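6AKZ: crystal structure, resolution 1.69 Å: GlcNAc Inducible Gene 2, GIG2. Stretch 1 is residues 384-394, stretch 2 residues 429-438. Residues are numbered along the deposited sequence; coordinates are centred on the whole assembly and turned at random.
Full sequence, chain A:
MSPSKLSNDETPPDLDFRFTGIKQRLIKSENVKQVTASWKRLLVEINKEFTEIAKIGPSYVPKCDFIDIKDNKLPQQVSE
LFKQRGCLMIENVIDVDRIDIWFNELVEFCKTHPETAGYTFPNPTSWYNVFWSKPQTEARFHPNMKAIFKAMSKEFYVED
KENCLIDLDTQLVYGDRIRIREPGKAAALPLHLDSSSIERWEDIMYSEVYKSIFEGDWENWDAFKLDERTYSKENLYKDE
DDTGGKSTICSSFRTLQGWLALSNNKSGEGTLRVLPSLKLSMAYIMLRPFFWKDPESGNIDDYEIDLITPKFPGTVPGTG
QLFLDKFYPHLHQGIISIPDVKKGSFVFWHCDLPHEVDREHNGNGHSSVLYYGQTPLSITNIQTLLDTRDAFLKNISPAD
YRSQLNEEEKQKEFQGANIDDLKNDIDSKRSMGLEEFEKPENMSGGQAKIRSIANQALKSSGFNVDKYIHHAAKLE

Stretch 1 (384-394) TLLDTRDAFLK
Stretch 2 429-438: KRSMGLEEFE

Stretch 1 is α-helical from Thr384 through Leu393, in a helix that begins earlier in the chain, with phi near -65° and psi near -43° through most of its length and successive i+4 to i backbone hydrogen bonds, from Thr388 N to Thr384 O (2.9 Å) through Lys394 N to Asp390 O (3.1 Å). The second stretch enters from the end of another helix, and Gly433 is the first residue beyond it to leave helical phi/psi; its positive phi (81/21) closes a Schellman motif: Leu434 N bonds to Lys429 O at 2.9 Å and Gly433 N to Arg430 O at 3.2 Å. Met432 (-101/1) and Leu434 (-106/-3) flank the glycine, and from Glu435 (-152/142) the chain runs extended through Phe437 (-78/136). The register is set by Arg389 and Gly433, whose CA atoms lie 4.8 Å apart, and the contact buries 476 Å² in total.

Thr384 makes no contact. Leu385 (chi1 t, chi2 p) has its CA-to-CB bond sideways to the second stretch, but its methyl groups reach it. CD1 packs 3.4 Å from Gly433 CA, and CD2 lies 4.1 Å from Phe437 CE2, near the plane of that ring and at its edge; the phenylalanine adopts chi1 m and chi2 -79°. The close fit at Gly433 depends on the absence of a side chain: an ideal CB would point toward the helix, clash with Leu385 O at 2.7 Å and sit tightly against Arg389 CB at 3.0 Å. Positive phi independently favours glycine here.

Leu386 and Asp387 stay out of contact. One turn on from Thr384, Thr388 (chi1 m) points toward the second stretch, with CG2 3.5 Å from Met432 O and 3.8 Å from Met432 CE. Its OG1 is hydrogen-bonded elsewhere in the structure.

Arg389 supplies the hydrogen bond that joins the two stretches. Its side chain is extended (chi1, chi2 and chi3 all t, chi4 100°), and NH1 donates to Gly433 O at 2.8 Å with an N-H...O angle of 150°. The carbonyl oxygen lies at the edge of the guanidinium, near its plane, as suits an in-plane N-H donor. The aliphatic part of the arginine also packs on Leu434, with CG 4.1 Å from Leu434 CD2, while its backbone comes close to the turn, CA lying 3.5 Å from Met432 O.

Asp390 points away and Ala391 is out of reach. Phe392 (chi1 t, chi2 84°) points toward the second stretch and meets two side chains there. Met432, with all three chi angles m, curls so that CE comes within 3.3 Å of Phe392 CD1; its SD is 5.3 Å from the ring centroid, 26° off the normal, an oblique sulfur-aromatic contact. Leu434 (chi1 m, chi2 t) places CD1 4.2 Å from Phe392 CD2, also obliquely.

Leu393 (chi1 m, chi2 t) adds a smaller apolar contact, its CG 3.8 Å from Leu434 CD2. Lys394 is out of reach.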

# COMPACT_ATOMS: atom_id res chain seq x y z
N THR A 384 4.52 -14.51 2.73
CA THR A 384 4.14 -14.15 1.40
C THR A 384 5.03 -14.85 0.37
O THR A 384 4.49 -15.40 -0.57
CB THR A 384 4.16 -12.60 1.17
OG1 THR A 384 3.11 -12.06 1.96
CG2 THR A 384 3.97 -12.22 -0.28
N LEU A 385 6.33 -14.87 0.61
CA LEU A 385 7.28 -15.46 -0.30
C LEU A 385 6.82 -16.98 -0.46
O LEU A 385 6.81 -17.50 -1.55
CB LEU A 385 8.65 -15.42 0.33
CG LEU A 385 9.80 -16.05 -0.44
CD1 LEU A 385 10.04 -15.40 -1.74
CD2 LEU A 385 11.01 -16.00 0.49
N LEU A 386 6.48 -17.61 0.65
CA LEU A 386 6.12 -19.05 0.66
C LEU A 386 4.79 -19.27 -0.02
O LEU A 386 4.62 -20.29 -0.69
CB LEU A 386 6.07 -19.60 2.10
CG LEU A 386 7.43 -19.61 2.84
CD1 LEU A 386 7.31 -20.23 4.22
CD2 LEU A 386 8.50 -20.35 2.06
N ASP A 387 3.83 -18.36 0.18
CA ASP A 387 2.56 -18.48 -0.49
C ASP A 387 2.64 -18.31 -1.99
O ASP A 387 2.02 -19.08 -2.75
CB ASP A 387 1.55 -17.57 0.15
CG ASP A 387 0.16 -17.84 -0.33
OD1 ASP A 387 -0.32 -19.01 -0.23
OD2 ASP A 387 -0.43 -16.92 -0.88
N THR A 388 3.43 -17.35 -2.42
CA THR A 388 3.65 -17.12 -3.84
C THR A 388 4.28 -18.33 -4.52
O THR A 388 3.88 -18.73 -5.57
CB THR A 388 4.52 -15.85 -4.03
OG1 THR A 388 3.71 -14.75 -3.73
CG2 THR A 388 5.02 -15.72 -5.37
N ARG A 389 5.27 -18.92 -3.87
CA ARG A 389 5.94 -20.10 -4.41
C ARG A 389 4.97 -21.28 -4.51
O ARG A 389 4.94 -21.99 -5.52
CB ARG A 389 7.15 -20.48 -3.55
CG ARG A 389 7.69 -21.87 -3.82
CD ARG A 389 8.59 -22.34 -2.69
NE ARG A 389 9.18 -23.65 -2.97
CZ ARG A 389 10.42 -23.83 -3.43
NH1 ARG A 389 11.20 -22.78 -3.65
NH2 ARG A 389 10.87 -25.05 -3.65
N ASP A 390 4.19 -21.48 -3.46
CA ASP A 390 3.21 -22.56 -3.39
C ASP A 390 2.06 -22.36 -4.36
O ASP A 390 1.64 -23.31 -5.03
CB ASP A 390 2.67 -22.70 -1.97
CG ASP A 390 1.79 -23.92 -1.80
OD1 ASP A 390 2.31 -25.05 -1.93
OD2 ASP A 390 0.58 -23.76 -1.54
N ALA A 391 1.54 -21.14 -4.44
CA ALA A 391 0.41 -20.88 -5.36
C ALA A 391 0.77 -20.98 -6.83
O ALA A 391 -0.02 -21.49 -7.64
CB ALA A 391 -0.21 -19.54 -5.07
N PHE A 392 1.93 -20.46 -7.18
CA PHE A 392 2.37 -20.49 -8.56
C PHE A 392 2.68 -21.93 -9.00
O PHE A 392 2.42 -22.31 -10.17
CB PHE A 392 3.62 -19.68 -8.71
CG PHE A 392 4.06 -19.47 -10.12
CD1 PHE A 392 3.52 -18.45 -10.87
CD2 PHE A 392 5.01 -20.31 -10.73
CE1 PHE A 392 3.92 -18.21 -12.16
CE2 PHE A 392 5.42 -20.10 -12.03
CZ PHE A 392 4.90 -19.05 -12.75
N LEU A 393 3.35 -22.67 -8.11
CA LEU A 393 3.77 -24.05 -8.43
C LEU A 393 2.49 -24.92 -8.59
O LEU A 393 2.45 -25.81 -9.43
CB LEU A 393 4.71 -24.62 -7.37
CG LEU A 393 6.18 -24.20 -7.45
CD1 LEU A 393 6.95 -24.72 -6.23
CD2 LEU A 393 6.81 -24.62 -8.78
N LYS A 394 1.49 -24.67 -7.78
CA LYS A 394 0.20 -25.39 -7.84
C LYS A 394 -0.84 -24.79 -8.79
O LYS A 394 -1.91 -25.39 -8.98
CB LYS A 394 -0.42 -25.43 -6.46
CG LYS A 394 0.36 -26.30 -5.49
CD LYS A 394 -0.19 -26.24 -4.08
CE LYS A 394 -1.22 -27.34 -3.89
NZ LYS A 394 -2.15 -27.10 -2.75
N LYS A 429 12.92 -15.44 -10.71
CA LYS A 429 12.55 -16.60 -9.96
C LYS A 429 12.73 -16.37 -8.44
O LYS A 429 11.92 -16.83 -7.64
CB LYS A 429 13.39 -17.83 -10.40
CG LYS A 429 13.04 -18.32 -11.76
CD LYS A 429 13.94 -19.38 -12.23
CE LYS A 429 13.35 -19.98 -13.50
NZ LYS A 429 14.30 -20.97 -14.06
N ARG A 430 13.71 -15.58 -8.06
CA ARG A 430 13.92 -15.28 -6.63
C ARG A 430 12.76 -14.45 -6.12
O ARG A 430 12.29 -14.72 -5.06
CB ARG A 430 15.21 -14.51 -6.43
CG ARG A 430 16.42 -15.44 -6.49
CD ARG A 430 17.68 -14.61 -6.52
NE ARG A 430 18.85 -15.50 -6.58
CZ ARG A 430 19.97 -15.29 -7.28
NH1 ARG A 430 20.21 -14.17 -7.93
NH2 ARG A 430 20.95 -16.19 -7.20
N SER A 431 12.27 -13.52 -6.93
CA SER A 431 11.07 -12.77 -6.58
C SER A 431 9.76 -13.57 -6.30
O SER A 431 8.84 -13.14 -5.54
CB SER A 431 10.86 -11.61 -7.59
OG SER A 431 11.93 -10.70 -7.53
N MET A 432 9.68 -14.78 -6.89
CA MET A 432 8.59 -15.67 -6.86
C MET A 432 8.79 -16.76 -5.87
O MET A 432 7.97 -17.62 -5.77
CB MET A 432 8.46 -16.36 -8.27
CG MET A 432 8.04 -15.47 -9.40
SD MET A 432 6.35 -14.83 -9.17
CE MET A 432 5.31 -16.26 -9.09
N GLY A 433 9.90 -16.77 -5.15
CA GLY A 433 10.13 -17.77 -4.13
C GLY A 433 10.62 -19.09 -4.73
O GLY A 433 10.47 -20.11 -4.09
N LEU A 434 11.17 -19.08 -5.94
CA LEU A 434 11.47 -20.32 -6.68
C LEU A 434 12.97 -20.59 -6.68
O LEU A 434 13.39 -21.60 -7.24
CB LEU A 434 10.94 -20.20 -8.11
CG LEU A 434 9.41 -20.06 -8.24
CD1 LEU A 434 8.98 -19.70 -9.67
CD2 LEU A 434 8.68 -21.31 -7.79
N GLU A 435 13.78 -19.68 -6.10
CA GLU A 435 15.22 -19.82 -6.14
C GLU A 435 15.76 -19.14 -4.90
O GLU A 435 15.26 -18.07 -4.52
CB GLU A 435 15.73 -19.10 -7.37
CG GLU A 435 17.23 -19.10 -7.51
CD GLU A 435 17.76 -20.53 -7.70
OE1 GLU A 435 17.35 -21.18 -8.69
OE2 GLU A 435 18.51 -21.00 -6.82
N GLU A 436 16.81 -19.72 -4.30
CA GLU A 436 17.39 -19.13 -3.11
C GLU A 436 18.06 -17.81 -3.48
O GLU A 436 18.52 -17.58 -4.63
CB GLU A 436 18.45 -20.07 -2.48
CG GLU A 436 17.90 -21.41 -2.03
CD GLU A 436 17.98 -22.53 -3.11
OE1 GLU A 436 17.78 -22.33 -4.37
OE2 GLU A 436 18.26 -23.66 -2.67
N PHE A 437 18.11 -16.94 -2.50
CA PHE A 437 18.79 -15.62 -2.62
C PHE A 437 20.28 -15.74 -2.52
O PHE A 437 20.79 -16.55 -1.78
CB PHE A 437 18.25 -14.67 -1.55
CG PHE A 437 16.80 -14.37 -1.72
CD1 PHE A 437 16.40 -13.45 -2.68
CD2 PHE A 437 15.86 -15.04 -0.98
CE1 PHE A 437 15.06 -13.24 -2.91
CE2 PHE A 437 14.50 -14.77 -1.18
CZ PHE A 437 14.12 -13.84 -2.15
N GLU A 438 20.98 -15.03 -3.39
CA GLU A 438 22.41 -14.92 -3.33
C GLU A 438 22.77 -13.98 -2.18
O GLU A 438 22.08 -13.00 -1.94
CB GLU A 438 22.90 -14.37 -4.69
CG GLU A 438 24.37 -14.59 -4.97
CD GLU A 438 24.93 -13.61 -6.03
OE1 GLU A 438 24.20 -13.29 -6.98
OE2 GLU A 438 26.09 -13.12 -5.87